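PDB 4MNN: glutaredoxin related protein from Sulfolobus solfataricus, which probably exchanges thiols and disulfides as an atypical protein disulfide oxidoreductase built on thioredoxin folds. Local coordinates for residues I21-C24 and L29-E32; F74-V79 and T117-Y122. One frame throughout, in Å; residues are numbered along the deposited sequence.

Interaction 1: I21-C24 and L29-E32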
# COMPACT_ATOMS: atom_id res chain seq x y z
N ILE A 21 8.90 -8.00 0.04
CA ILE A 21 8.37 -7.04 1.01
C ILE A 21 9.50 -6.60 1.92
O ILE A 21 10.25 -7.45 2.40
CB ILE A 21 7.29 -7.71 1.90
CG1 ILE A 21 5.99 -7.87 1.12
CG2 ILE A 21 7.08 -6.94 3.20
CD1 ILE A 21 4.99 -8.74 1.82
N GLN A 22 9.67 -5.29 2.11
CA GLN A 22 10.68 -4.82 3.05
C GLN A 22 9.85 -4.23 4.18
O GLN A 22 8.97 -3.41 3.94
CB GLN A 22 11.56 -3.73 2.47
CG GLN A 22 12.30 -4.14 1.22
CD GLN A 22 13.28 -3.06 0.79
OE1 GLN A 22 12.95 -1.88 0.85
NE2 GLN A 22 14.46 -3.45 0.37
N GLN A 23 10.14 -4.60 5.41
CA GLN A 23 9.31 -4.05 6.48
C GLN A 23 10.08 -3.83 7.74
O GLN A 23 11.16 -4.36 7.88
CB GLN A 23 8.21 -5.06 6.81
CG GLN A 23 8.72 -6.36 7.47
CD GLN A 23 8.82 -6.28 9.01
OE1 GLN A 23 8.01 -5.60 9.67
NE2 GLN A 23 9.79 -6.98 9.57
N CYS A 24 9.51 -3.03 8.65
CA CYS A 24 10.09 -2.92 9.97
C CYS A 24 9.00 -2.63 10.97
O CYS A 24 7.96 -2.02 10.66
CB CYS A 24 11.20 -1.89 10.08
SG CYS A 24 10.73 -0.32 9.35
N LEU A 29 3.84 -10.10 12.35
CA LEU A 29 2.89 -10.32 11.27
C LEU A 29 3.62 -10.87 10.04
O LEU A 29 3.27 -11.93 9.48
CB LEU A 29 2.18 -9.01 10.88
CG LEU A 29 1.33 -9.11 9.59
CD1 LEU A 29 0.06 -9.95 9.84
CD2 LEU A 29 0.92 -7.68 9.14
N PHE A 30 4.67 -10.16 9.64
CA PHE A 30 5.40 -10.54 8.44
C PHE A 30 6.24 -11.80 8.50
O PHE A 30 6.61 -12.35 7.46
CB PHE A 30 6.20 -9.33 8.00
CG PHE A 30 5.34 -8.26 7.44
CD1 PHE A 30 5.19 -7.04 8.09
CD2 PHE A 30 4.60 -8.50 6.26
CE1 PHE A 30 4.28 -6.05 7.60
CE2 PHE A 30 3.71 -7.54 5.78
CZ PHE A 30 3.55 -6.33 6.44
N HIS A 31 6.55 -12.28 9.71
CA HIS A 31 7.32 -13.53 9.86
C HIS A 31 6.52 -14.64 9.12
O HIS A 31 7.10 -15.50 8.46
CB HIS A 31 7.45 -13.86 11.36
CG HIS A 31 8.22 -15.12 11.65
ND1 HIS A 31 7.64 -16.36 11.64
CD2 HIS A 31 9.52 -15.31 11.98
CE1 HIS A 31 8.54 -17.28 11.93
NE2 HIS A 31 9.70 -16.66 12.14
N GLU A 32 5.20 -14.60 9.21
CA GLU A 32 4.35 -15.59 8.52
C GLU A 32 4.42 -15.43 6.98
O GLU A 32 4.38 -16.42 6.24
CB GLU A 32 2.89 -15.43 8.97
CG GLU A 32 1.92 -16.54 8.53
CD GLU A 32 2.32 -17.91 9.09
OE1 GLU A 32 3.15 -17.95 10.02
OE2 GLU A 32 1.79 -18.94 8.61
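The ring of Phe-30 has Ile-21 on one face, where CG2 sits 4.2 Å from CD2 of the phenylalanine, and CD2 of its own neighbour Leu-29 over the opposite face, toward the rim. Gln-23 meets the CD1 corner: its CG, on the Ile-21 side of the ring plane, lies 3.6 Å from Phe-30 CD1, and its OE1 comes in obliquely, 3.5 Å from the same carbon. The amide plane is turned 37° from the ring plane, the two side chains point opposite ways as they pass, and the contact is van der Waals. Gln-23 reaches this place by folding: CG lies between the backbone N and the carbonyl carbon (chi1 68°), and a bend at chi2 (88°) lays the chain beside the ring. Its amide is gripped at both ends, OE1 by the backbone N of Gly-26 and NE2 by Asp-27 and Thr-41. With an alanine here, Asp-27, Thr-41 and the Gly-26 N-H would probably lose their amide partner and a gap would open beside Phe-30. The contact closes strand 19-24 onto helix 27-33 within a beta-alpha-beta unit that continues into strand 38-41. Its chemistry is divided: the aliphatic part of the glutamine serves the apolar interior, while its buried amide ties down the turn that leads into helix 27-33; the next residue, Cys-24, is disulfide-bonded to Cys-45.

Interaction 2: F74-V79 and T117-Y122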
# COMPACT_ATOMS: atom_id res chain seq x y z
N PHE A 74 -4.35 -5.17 0.91
CA PHE A 74 -2.90 -5.34 0.87
C PHE A 74 -2.52 -6.70 0.26
O PHE A 74 -1.70 -6.78 -0.66
CB PHE A 74 -2.34 -5.19 2.30
CG PHE A 74 -0.86 -5.46 2.40
CD1 PHE A 74 0.07 -4.55 1.89
CD2 PHE A 74 -0.40 -6.62 3.01
CE1 PHE A 74 1.46 -4.81 1.99
CE2 PHE A 74 0.99 -6.88 3.11
CZ PHE A 74 1.91 -5.97 2.59
N LEU A 75 -3.15 -7.77 0.73
CA LEU A 75 -2.89 -9.10 0.18
C LEU A 75 -3.30 -9.15 -1.28
O LEU A 75 -2.62 -9.78 -2.09
CB LEU A 75 -3.68 -10.17 0.96
CG LEU A 75 -3.17 -10.41 2.37
CD1 LEU A 75 -4.10 -11.34 3.09
CD2 LEU A 75 -1.73 -10.93 2.31
N ASN A 76 -4.41 -8.53 -1.63
CA ASN A 76 -4.83 -8.51 -3.02
C ASN A 76 -3.79 -7.84 -3.89
O ASN A 76 -3.57 -8.24 -5.05
CB ASN A 76 -6.13 -7.74 -3.18
CG ASN A 76 -7.31 -8.62 -3.42
OD1 ASN A 76 -7.44 -9.66 -2.80
ND2 ASN A 76 -8.22 -8.18 -4.28
N SER A 77 -3.17 -6.78 -3.39
CA SER A 77 -2.20 -6.09 -4.21
C SER A 77 -1.01 -6.97 -4.44
O SER A 77 -0.40 -6.92 -5.50
CB SER A 77 -1.73 -4.76 -3.58
OG SER A 77 -0.93 -4.95 -2.42
N LEU A 78 -0.62 -7.75 -3.44
CA LEU A 78 0.54 -8.63 -3.63
C LEU A 78 0.29 -9.61 -4.79
O LEU A 78 1.17 -9.85 -5.64
CB LEU A 78 0.79 -9.42 -2.35
CG LEU A 78 1.85 -8.90 -1.34
CD1 LEU A 78 2.08 -7.45 -1.44
CD2 LEU A 78 1.48 -9.34 0.07
N VAL A 79 -0.89 -10.21 -4.79
CA VAL A 79 -1.22 -11.17 -5.83
C VAL A 79 -1.29 -10.50 -7.20
O VAL A 79 -0.78 -11.03 -8.18
CB VAL A 79 -2.57 -11.85 -5.50
CG1 VAL A 79 -3.01 -12.79 -6.66
CG2 VAL A 79 -2.45 -12.59 -4.17
N THR A 117 -10.34 2.85 -1.60
CA THR A 117 -9.39 3.78 -2.21
C THR A 117 -7.99 3.20 -2.32
O THR A 117 -7.32 3.40 -3.32
CB THR A 117 -9.36 5.09 -1.44
OG1 THR A 117 -10.71 5.57 -1.36
CG2 THR A 117 -8.52 6.16 -2.20
N ALA A 118 -7.53 2.50 -1.28
CA ALA A 118 -6.23 1.87 -1.36
C ALA A 118 -6.18 0.87 -2.52
O ALA A 118 -5.21 0.82 -3.27
CB ALA A 118 -5.92 1.15 -0.08
N GLU A 119 -7.21 0.04 -2.66
CA GLU A 119 -7.19 -0.96 -3.74
C GLU A 119 -7.05 -0.32 -5.12
O GLU A 119 -6.32 -0.80 -5.99
CB GLU A 119 -8.47 -1.78 -3.66
CG GLU A 119 -8.48 -2.97 -4.63
CD GLU A 119 -9.05 -4.21 -3.96
OE1 GLU A 119 -10.27 -4.24 -3.65
OE2 GLU A 119 -8.26 -5.16 -3.74
N PHE A 120 -7.77 0.77 -5.30
CA PHE A 120 -7.78 1.52 -6.55
C PHE A 120 -6.36 2.09 -6.78
O PHE A 120 -5.76 1.88 -7.84
CB PHE A 120 -8.82 2.65 -6.45
CG PHE A 120 -8.86 3.55 -7.65
CD1 PHE A 120 -9.53 3.15 -8.81
CD2 PHE A 120 -8.26 4.80 -7.62
CE1 PHE A 120 -9.60 4.00 -9.93
CE2 PHE A 120 -8.31 5.66 -8.73
CZ PHE A 120 -8.99 5.26 -9.89
N LEU A 121 -5.79 2.74 -5.76
CA LEU A 121 -4.45 3.31 -5.94
C LEU A 121 -3.36 2.26 -6.07
O LEU A 121 -2.38 2.50 -6.78
CB LEU A 121 -4.14 4.30 -4.80
CG LEU A 121 -5.02 5.55 -4.87
CD1 LEU A 121 -4.73 6.46 -3.63
CD2 LEU A 121 -4.74 6.34 -6.19
N TYR A 122 -3.51 1.10 -5.42
CA TYR A 122 -2.49 0.04 -5.55
C TYR A 122 -2.43 -0.34 -7.02
O TYR A 122 -1.35 -0.61 -7.56
CB TYR A 122 -2.86 -1.20 -4.75
CG TYR A 122 -2.70 -1.05 -3.26
CD1 TYR A 122 -3.56 -1.71 -2.37
CD2 TYR A 122 -1.66 -0.26 -2.72
CE1 TYR A 122 -3.40 -1.61 -0.98
CE2 TYR A 122 -1.47 -0.14 -1.32
CZ TYR A 122 -2.35 -0.83 -0.46
OH TYR A 122 -2.17 -0.79 0.90
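Tyr-122 swings its ring toward Ser-77 with CG beside its own backbone N and opposite the carbonyl carbon (chi1 -73°), and Ser-77 tucks OG between its backbone N and carbonyl carbon. The tyrosine's torsion lays its ring against Ser-77 CB, which is 3.8 Å from Tyr-122 CD1; the serine's own torsion only sets OG, over one face of that ring near the rim. Ser-77 OG donates to the carbonyl O of Phe-74, 2.7 Å away, and is also hydrogen-bonded to Tyr-60 OH. The Phe-74 oxygen takes the helical bond from Leu-78 N as well, so two donors share it. The Tyr-60 ring stacks on Tyr-122, so Tyr-60 bridges the serine and the tyrosine. Farther along the tyrosine ring, Phe-74 N lies 4.1 Å from Tyr-122 CE1, an oblique packing contact. The Tyr-122 hydroxyl stands near the plane of the Phe-74 ring, at its edge.

At the outer side of the pair Glu-119, bent at chi2, brings OE2 to Asn-76. The bond from Asn-76 ND2 to Glu-119 OE2 is weak, 3.1 Å long with an N-H...O angle of 124°. The firmer hold on this carboxylate is probably its salt bridge to Arg-80, one turn beyond Asn-76.

The two helical segments run nearly parallel, their axes 9.8 Å apart and inclined by 17°. Helix 71-83 also packs against helices 4-11 and 27-33, whereas helix 114-127, which starts at Cys-114 of the Cys-111–Cys-114 disulfide, rests on strand 101-107 through Ala-118 and Leu-121.

Interaction 1 closes locally, with only four residues between its segments, and is complete in the sequence before interaction 2 begins; the latter joins helices from the two thioredoxin-like regions of the chain. Their centres lie about 17 Å apart, yet they meet through helix 71-83: Phe-30 CE2 is 3.9 Å from Phe-74 CE2, and Ile-21 CD1 lies 4.0 Å from Leu-78 CD2. Apolar packing continues from strand 19-24 and helix 27-33 into helix 71-83, which in turn meets helix 114-127 by mixed apolar and polar contacts. One mixed sheet carries both thioredoxin-like regions; Cys-24 of one disulfide ends strand 19-24, and Cys-114 of the other begins helix 114-127.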